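Local structure of PT26-6P (Thermococcus sp., 2WB7) at residues A66-I71 against G293-A298; V125-A130 against V363-G368. The protein is of unknown function, encoded by an extrachromosomal mobile element of a euryarchaeon, and combines two immunoglobulin-like domains with a helical one. All coordinates share one frame; numbering follows the deposited sequence.

In the fold
Both contacts join the first immunoglobulin-like domain to the second, and their centres lie about 8 Å apart. Along the chain the segments alternate: 66-71 and 125-130 come first, on strands 66-75 and 120-129, antiparallel neighbours in one mixed sheet, and 293-298 and 363-368 follow more than 160 residues later. Backbone hydrogen bonds tie F67 to M128 and V69 to T126, so the two contacts share one platform. The loop between strands 281-290 and 301-314 meets that platform in interaction 1; the end of strand 350-364 and the turn after it meet it in interaction 2. Together they make a continuous, largely buried interface between the domains.

Interaction 1: A66-I71 against G293-A298; sequences AFPVQI and GYFQPA
The ring of Y294 receives the carbonyl oxygen of A66 at its edge, in the ring plane, with A66 O 3.4 Å from Y294 CE2. One face of the F295 ring is taken by its own neighbour: Y294 CD2 stands 4.3 Å above the plane, over the ring centre. Y294 CG anti to its N (chi1 171°) and F295 CG anti to its carbonyl carbon (chi1 -65°) bring the rings together this way. F295 CE2 also lies 4.1 Å from A66 CB.

P68 points at the loop and crosses the Y294 side chain at about a right angle. Its ring is set against backbone as much as side chains: P68 CG lies 3.2 Å from Y294 O, and P68 CB is 3.5 Å from F295 O. Farther along, Q70 and P297 meet tip to tip, the amide carbon CD of Q70 3.6 Å from CG of P297, which follows a cis peptide bond. No hydrogen bond crosses between the segments, but Y294 OH makes a weak one to L60 O. This is van der Waals packing of an inter-strand loop of the second immunoglobulin-like domain against a strand of the first.

Interaction 2: V125-A130 against V363-G368; sequences VTVMKA and VERDDG
Strand 120-129 of the first immunoglobulin-like domain faces the end of strand 350-364 of the second, where a type I beta turn runs from R365 to G368.

Of the polar contacts, one direct hydrogen bond crosses: R365 NH1 donates to V127 O, 3.1 Å away, nearly along the C=O axis and close to the guanidinium plane. NH1 also bonds to W103 O, so two backbone carbonyls of the first domain hold it. Within the turn, R365 NE donates to D367 OD1 at 3.0 Å, approaching from above the carboxylate plane, while NH2 makes a weak bond to OD2; this salt bridge would probably limit rotation of the guanidinium.

Apolar packing is carried by V127. Its side chain and the aliphatic part of R365 run alongside each other in opposite senses, with V127 CB 3.8 Å from R365 CD, and V127 CG1 meets V363 CG1 at 4.2 Å. Separately, the methyl CE of selenomethionine M128 makes van der Waals contact with the guanidinium. An alanine in place of R365 would remove the NH1 bonds to V127 O and W103 O and the pairing with D367, and would probably loosen the turn's hold on the strand.

A water completes the contact: it donates to V125 O and to D366 OD1, the latter at 2.6 Å, and accepts from T126 OG1 at 2.9 Å.

Interaction 1: A66-I71 against G293-A298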
ATOM      1  N   ALA A  66      -0.385  13.399  -3.611  1.00 36.92           N
ATOM      2  CA  ALA A  66      -0.275  14.636  -4.341  1.00 37.23           C
ATOM      3  C   ALA A  66      -0.042  14.223  -5.790  1.00 37.60           C
ATOM      4  O   ALA A  66       0.439  13.123  -6.047  1.00 37.95           O
ATOM      5  CB  ALA A  66       0.887  15.441  -3.805  1.00 36.79           C
ATOM      6  N   PHE A  67      -0.393  15.070  -6.745  1.00 37.99           N
ATOM      7  CA  PHE A  67      -0.308  14.641  -8.138  1.00 38.41           C
ATOM      8  C   PHE A  67      -0.026  15.807  -9.046  1.00 38.61           C
ATOM      9  O   PHE A  67      -0.408  16.933  -8.744  1.00 38.79           O
ATOM     10  CB  PHE A  67      -1.607  13.955  -8.555  1.00 38.36           C
ATOM     11  CG  PHE A  67      -2.827  14.754  -8.243  1.00 38.09           C
ATOM     12  CD1 PHE A  67      -3.311  15.688  -9.141  1.00 39.20           C
ATOM     13  CD2 PHE A  67      -3.488  14.584  -7.047  1.00 38.32           C
ATOM     14  CE1 PHE A  67      -4.447  16.434  -8.847  1.00 38.50           C
ATOM     15  CE2 PHE A  67      -4.617  15.321  -6.743  1.00 38.34           C
ATOM     16  CZ  PHE A  67      -5.097  16.249  -7.642  1.00 38.61           C
ATOM     17  N   PRO A  68       0.638  15.540 -10.175  1.00 38.92           N
ATOM     18  CA  PRO A  68       0.972  16.636 -11.057  1.00 39.07           C
ATOM     19  C   PRO A  68      -0.273  17.060 -11.805  1.00 39.37           C
ATOM     20  O   PRO A  68      -1.061  16.216 -12.233  1.00 39.25           O
ATOM     21  CB  PRO A  68       1.995  16.016 -12.023  1.00 38.94           C
ATOM     22  CG  PRO A  68       1.841  14.535 -11.914  1.00 38.95           C
ATOM     23  CD  PRO A  68       0.824  14.234 -10.826  1.00 38.91           C
ATOM     24  N   VAL A  69      -0.458  18.363 -11.945  1.00 40.03           N
ATOM     25  CA  VAL A  69      -1.540  18.888 -12.748  1.00 40.74           C
ATOM     26  C   VAL A  69      -0.936  19.713 -13.853  1.00 41.31           C
ATOM     27  O   VAL A  69      -0.100  20.582 -13.597  1.00 41.38           O
ATOM     28  CB  VAL A  69      -2.486  19.788 -11.937  1.00 40.73           C
ATOM     29  CG1 VAL A  69      -3.469  20.498 -12.870  1.00 40.58           C
ATOM     30  CG2 VAL A  69      -3.222  18.981 -10.896  1.00 40.55           C
ATOM     31  N   GLN A  70      -1.348  19.429 -15.082  1.00 42.16           N
ATOM     32  CA  GLN A  70      -0.953  20.237 -16.223  1.00 42.99           C
ATOM     33  C   GLN A  70      -2.099  21.125 -16.689  1.00 43.70           C
ATOM     34  O   GLN A  70      -3.247  20.686 -16.815  1.00 43.25           O
ATOM     35  CB  GLN A  70      -0.464  19.356 -17.366  1.00 43.02           C
ATOM     36  CG  GLN A  70       1.035  19.208 -17.394  1.00 43.97           C
ATOM     37  CD  GLN A  70       1.500  18.210 -18.427  1.00 44.16           C
ATOM     38  OE1 GLN A  70       1.317  17.011 -18.260  1.00 44.90           O
ATOM     39  NE2 GLN A  70       2.120  18.700 -19.494  1.00 44.78           N
ATOM     40  N   ILE A  71      -1.772  22.390 -16.919  1.00 44.95           N
ATOM     41  CA  ILE A  71      -2.708  23.354 -17.489  1.00 46.04           C
ATOM     42  C   ILE A  71      -2.206  23.823 -18.856  1.00 46.46           C
ATOM     43  O   ILE A  71      -1.106  24.349 -18.977  1.00 45.95           O
ATOM     44  CB  ILE A  71      -2.848  24.578 -16.587  1.00 45.98           C
ATOM     45  CG1 ILE A  71      -3.181  24.144 -15.159  1.00 46.56           C
ATOM     46  CG2 ILE A  71      -3.902  25.518 -17.144  1.00 46.26           C
ATOM     47  CD1 ILE A  71      -2.772  25.178 -14.095  1.00 48.06           C
ATOM     48  N   GLY A 293       9.303   9.458 -11.055  1.00 48.05           N
ATOM     49  CA  GLY A 293       8.724  10.321 -12.086  1.00 46.69           C
ATOM     50  C   GLY A 293       7.219  10.196 -12.163  1.00 45.79           C
ATOM     51  O   GLY A 293       6.641  10.124 -13.244  1.00 46.06           O
ATOM     52  N   TYR A 294       6.574  10.169 -11.009  1.00 44.67           N
ATOM     53  CA  TYR A 294       5.135  10.156 -10.995  1.00 43.31           C
ATOM     54  C   TYR A 294       4.660  11.577 -11.182  1.00 42.98           C
ATOM     55  O   TYR A 294       3.527  11.803 -11.588  1.00 43.12           O
ATOM     56  CB  TYR A 294       4.614   9.611  -9.675  1.00 43.03           C
ATOM     57  CG  TYR A 294       3.132   9.768  -9.527  1.00 40.90           C
ATOM     58  CD1 TYR A 294       2.259   9.003 -10.286  1.00 39.47           C
ATOM     59  CD2 TYR A 294       2.600  10.691  -8.638  1.00 38.85           C
ATOM     60  CE1 TYR A 294       0.891   9.148 -10.160  1.00 38.72           C
ATOM     61  CE2 TYR A 294       1.233  10.845  -8.507  1.00 38.10           C
ATOM     62  CZ  TYR A 294       0.388  10.067  -9.272  1.00 38.10           C
ATOM     63  OH  TYR A 294      -0.968  10.199  -9.149  1.00 39.58           O
ATOM     64  N   PHE A 295       5.538  12.529 -10.889  1.00 42.42           N
ATOM     65  CA  PHE A 295       5.209  13.949 -10.998  1.00 42.11           C
ATOM     66  C   PHE A 295       5.650  14.554 -12.327  1.00 42.60           C
ATOM     67  O   PHE A 295       5.394  15.722 -12.585  1.00 42.46           O
ATOM     68  CB  PHE A 295       5.848  14.731  -9.858  1.00 41.73           C
ATOM     69  CG  PHE A 295       5.318  14.372  -8.496  1.00 40.63           C
ATOM     70  CD1 PHE A 295       5.991  13.470  -7.679  1.00 39.60           C
ATOM     71  CD2 PHE A 295       4.153  14.944  -8.026  1.00 39.70           C
ATOM     72  CE1 PHE A 295       5.499  13.138  -6.423  1.00 39.17           C
ATOM     73  CE2 PHE A 295       3.659  14.623  -6.766  1.00 39.86           C
ATOM     74  CZ  PHE A 295       4.333  13.718  -5.966  1.00 39.27           C
ATOM     75  N   GLN A 296       6.328  13.763 -13.157  1.00 43.41           N
ATOM     76  CA  GLN A 296       6.657  14.167 -14.522  1.00 44.23           C
ATOM     77  C   GLN A 296       5.444  14.855 -15.127  1.00 44.07           C
ATOM     78  O   GLN A 296       4.347  14.332 -15.011  1.00 44.30           O
ATOM     79  CB  GLN A 296       6.971  12.924 -15.360  1.00 44.60           C
ATOM     80  CG  GLN A 296       8.379  12.385 -15.205  1.00 47.45           C
ATOM     81  CD  GLN A 296       9.404  13.500 -15.324  1.00 51.40           C
ATOM     82  OE1 GLN A 296       9.743  14.163 -14.335  1.00 52.45           O
ATOM     83  NE2 GLN A 296       9.896  13.725 -16.542  1.00 52.83           N
ATOM     84  N   PRO A 297       5.621  16.012 -15.797  1.00 44.00           N
ATOM     85  CA  PRO A 297       6.838  16.766 -16.115  1.00 43.93           C
ATOM     86  C   PRO A 297       7.340  17.602 -14.949  1.00 44.21           C
ATOM     87  O   PRO A 297       8.448  18.129 -15.005  1.00 44.46           O
ATOM     88  CB  PRO A 297       6.400  17.695 -17.253  1.00 43.91           C
ATOM     89  CG  PRO A 297       4.939  17.476 -17.458  1.00 43.47           C
ATOM     90  CD  PRO A 297       4.416  16.652 -16.348  1.00 43.83           C
ATOM     91  N   ALA A 298       6.537  17.754 -13.904  1.00 44.31           N
ATOM     92  CA  ALA A 298       7.034  18.403 -12.694  1.00 44.28           C
ATOM     93  C   ALA A 298       8.147  17.546 -12.094  1.00 44.50           C
ATOM     94  O   ALA A 298       8.275  16.344 -12.414  1.00 44.09           O
ATOM     95  CB  ALA A 298       5.905  18.610 -11.679  1.00 43.98           C
TER

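Interaction 2: V125-A130 against V363-G368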
ATOM      1  N   VAL A 125       2.805  23.618 -15.403  1.00 44.46           N
ATOM      2  CA  VAL A 125       2.812  22.407 -14.588  1.00 44.41           C
ATOM      3  C   VAL A 125       2.830  22.723 -13.101  1.00 44.15           C
ATOM      4  O   VAL A 125       3.609  23.563 -12.635  1.00 44.04           O
ATOM      5  CB  VAL A 125       3.974  21.461 -14.954  1.00 44.44           C
ATOM      6  CG1 VAL A 125       3.978  20.278 -14.050  1.00 44.56           C
ATOM      7  CG2 VAL A 125       3.825  20.995 -16.398  1.00 45.73           C
ATOM      8  N   THR A 126       1.950  22.056 -12.364  1.00 43.82           N
ATOM      9  CA  THR A 126       1.904  22.216 -10.924  1.00 43.77           C
ATOM     10  C   THR A 126       1.603  20.889 -10.208  1.00 43.75           C
ATOM     11  O   THR A 126       1.381  19.854 -10.838  1.00 43.85           O
ATOM     12  CB  THR A 126       0.906  23.326 -10.510  1.00 43.56           C
ATOM     13  OG1 THR A 126       1.191  23.745  -9.170  1.00 44.31           O
ATOM     14  CG2 THR A 126      -0.516  22.829 -10.583  1.00 43.11           C
ATOM     15  N   VAL A 127       1.637  20.917  -8.883  1.00 43.91           N
ATOM     16  CA  VAL A 127       1.348  19.741  -8.086  1.00 43.69           C
ATOM     17  C   VAL A 127       0.170  20.069  -7.208  1.00 43.66           C
ATOM     18  O   VAL A 127       0.111  21.151  -6.641  1.00 43.55           O
ATOM     19  CB  VAL A 127       2.526  19.396  -7.178  1.00 43.67           C
ATOM     20  CG1 VAL A 127       2.281  18.067  -6.481  1.00 43.50           C
ATOM     21  CG2 VAL A 127       3.823  19.365  -7.981  1.00 43.13           C
HETATM   22  N   MSE A 128      -0.774  19.146  -7.097  1.00 43.97           N
HETATM   23  CA  MSE A 128      -1.954  19.380  -6.260  1.00 44.48           C
HETATM   24  C   MSE A 128      -2.252  18.220  -5.287  1.00 44.61           C
HETATM   25  O   MSE A 128      -1.571  17.187  -5.276  1.00 44.87           O
HETATM   26  CB  MSE A 128      -3.180  19.679  -7.132  1.00 44.42           C
HETATM   27  CG  MSE A 128      -3.066  20.982  -7.946  1.00 45.66           C
HETATM   28 SE   MSE A 128      -3.399  22.667  -6.952  1.00 47.31          SE
HETATM   29  CE  MSE A 128      -1.905  23.678  -7.656  1.00 46.53           C
ATOM     30  N   LYS A 129      -3.282  18.400  -4.469  1.00 44.41           N
ATOM     31  CA  LYS A 129      -3.671  17.385  -3.509  1.00 43.76           C
ATOM     32  C   LYS A 129      -5.065  17.657  -2.936  1.00 43.88           C
ATOM     33  O   LYS A 129      -5.392  18.792  -2.571  1.00 43.87           O
ATOM     34  CB  LYS A 129      -2.635  17.328  -2.394  1.00 43.49           C
ATOM     35  CG  LYS A 129      -2.863  16.212  -1.395  1.00 42.86           C
ATOM     36  CD  LYS A 129      -1.990  16.373  -0.154  1.00 41.69           C
ATOM     37  CE  LYS A 129      -2.337  15.298   0.867  1.00 41.28           C
ATOM     38  NZ  LYS A 129      -1.823  15.619   2.216  1.00 40.03           N
ATOM     39  N   ALA A 130      -5.881  16.611  -2.862  1.00 43.85           N
ATOM     40  CA  ALA A 130      -7.213  16.707  -2.276  1.00 44.14           C
ATOM     41  C   ALA A 130      -7.179  16.980  -0.766  1.00 44.52           C
ATOM     42  O   ALA A 130      -6.104  16.989  -0.151  1.00 44.79           O
ATOM     43  CB  ALA A 130      -7.986  15.438  -2.559  1.00 44.02           C
ATOM     44  N   VAL A 363       6.339  17.314  -0.356  1.00 42.63           N
ATOM     45  CA  VAL A 363       6.624  17.538  -1.752  1.00 43.40           C
ATOM     46  C   VAL A 363       6.801  19.035  -1.890  1.00 44.14           C
ATOM     47  O   VAL A 363       5.874  19.797  -1.590  1.00 44.10           O
ATOM     48  CB  VAL A 363       5.442  17.106  -2.603  1.00 43.29           C
ATOM     49  CG1 VAL A 363       5.679  17.468  -4.054  1.00 43.26           C
ATOM     50  CG2 VAL A 363       5.189  15.609  -2.419  1.00 43.16           C
ATOM     51  N   GLU A 364       7.989  19.469  -2.303  1.00 45.03           N
ATOM     52  CA  GLU A 364       8.228  20.899  -2.486  1.00 46.02           C
ATOM     53  C   GLU A 364       8.010  21.332  -3.925  1.00 45.96           C
ATOM     54  O   GLU A 364       8.809  21.024  -4.817  1.00 46.03           O
ATOM     55  CB  GLU A 364       9.622  21.328  -2.042  1.00 46.42           C
ATOM     56  CG  GLU A 364       9.615  22.809  -1.716  1.00 49.58           C
ATOM     57  CD  GLU A 364      10.839  23.579  -2.208  1.00 53.72           C
ATOM     58  OE1 GLU A 364      11.943  22.995  -2.353  1.00 54.38           O
ATOM     59  OE2 GLU A 364      10.678  24.803  -2.425  1.00 55.25           O
ATOM     60  N   ARG A 365       6.913  22.050  -4.132  1.00 45.86           N
ATOM     61  CA  ARG A 365       6.516  22.543  -5.435  1.00 45.77           C
ATOM     62  C   ARG A 365       7.453  23.655  -5.901  1.00 46.22           C
ATOM     63  O   ARG A 365       8.003  24.404  -5.090  1.00 46.07           O
ATOM     64  CB  ARG A 365       5.097  23.074  -5.335  1.00 45.38           C
ATOM     65  CG  ARG A 365       4.312  22.993  -6.591  1.00 44.69           C
ATOM     66  CD  ARG A 365       2.842  23.083  -6.252  1.00 42.49           C
ATOM     67  NE  ARG A 365       2.568  24.266  -5.448  1.00 40.67           N
ATOM     68  CZ  ARG A 365       1.347  24.716  -5.173  1.00 39.48           C
ATOM     69  NH1 ARG A 365       0.280  24.074  -5.619  1.00 38.98           N
ATOM     70  NH2 ARG A 365       1.191  25.808  -4.447  1.00 39.22           N
ATOM     71  N   ASP A 366       7.633  23.764  -7.214  1.00 46.90           N
ATOM     72  CA  ASP A 366       8.579  24.737  -7.773  1.00 47.54           C
ATOM     73  C   ASP A 366       8.346  26.155  -7.251  1.00 47.34           C
ATOM     74  O   ASP A 366       9.273  26.941  -7.209  1.00 48.01           O
ATOM     75  CB  ASP A 366       8.534  24.730  -9.300  1.00 47.88           C
ATOM     76  CG  ASP A 366       7.132  24.968  -9.839  1.00 49.94           C
ATOM     77  OD1 ASP A 366       6.173  25.006  -9.021  1.00 52.18           O
ATOM     78  OD2 ASP A 366       6.987  25.119 -11.078  1.00 50.92           O
ATOM     79  N   ASP A 367       7.121  26.482  -6.847  1.00 46.97           N
ATOM     80  CA  ASP A 367       6.841  27.802  -6.267  1.00 46.42           C
ATOM     81  C   ASP A 367       7.231  27.923  -4.790  1.00 46.10           C
ATOM     82  O   ASP A 367       6.954  28.935  -4.149  1.00 45.96           O
ATOM     83  CB  ASP A 367       5.365  28.172  -6.431  1.00 46.41           C
ATOM     84  CG  ASP A 367       4.449  27.335  -5.549  1.00 46.66           C
ATOM     85  OD1 ASP A 367       4.865  26.233  -5.116  1.00 47.26           O
ATOM     86  OD2 ASP A 367       3.305  27.770  -5.299  1.00 45.65           O
ATOM     87  N   GLY A 368       7.869  26.897  -4.240  1.00 45.78           N
ATOM     88  CA  GLY A 368       8.339  26.977  -2.854  1.00 45.21           C
ATOM     89  C   GLY A 368       7.334  26.529  -1.804  1.00 44.70           C
ATOM     90  O   GLY A 368       7.698  26.242  -0.665  1.00 45.17           O
TER
HETATM   91  O   HOH W   1       3.786  24.924  -9.918  1.00 29.07           O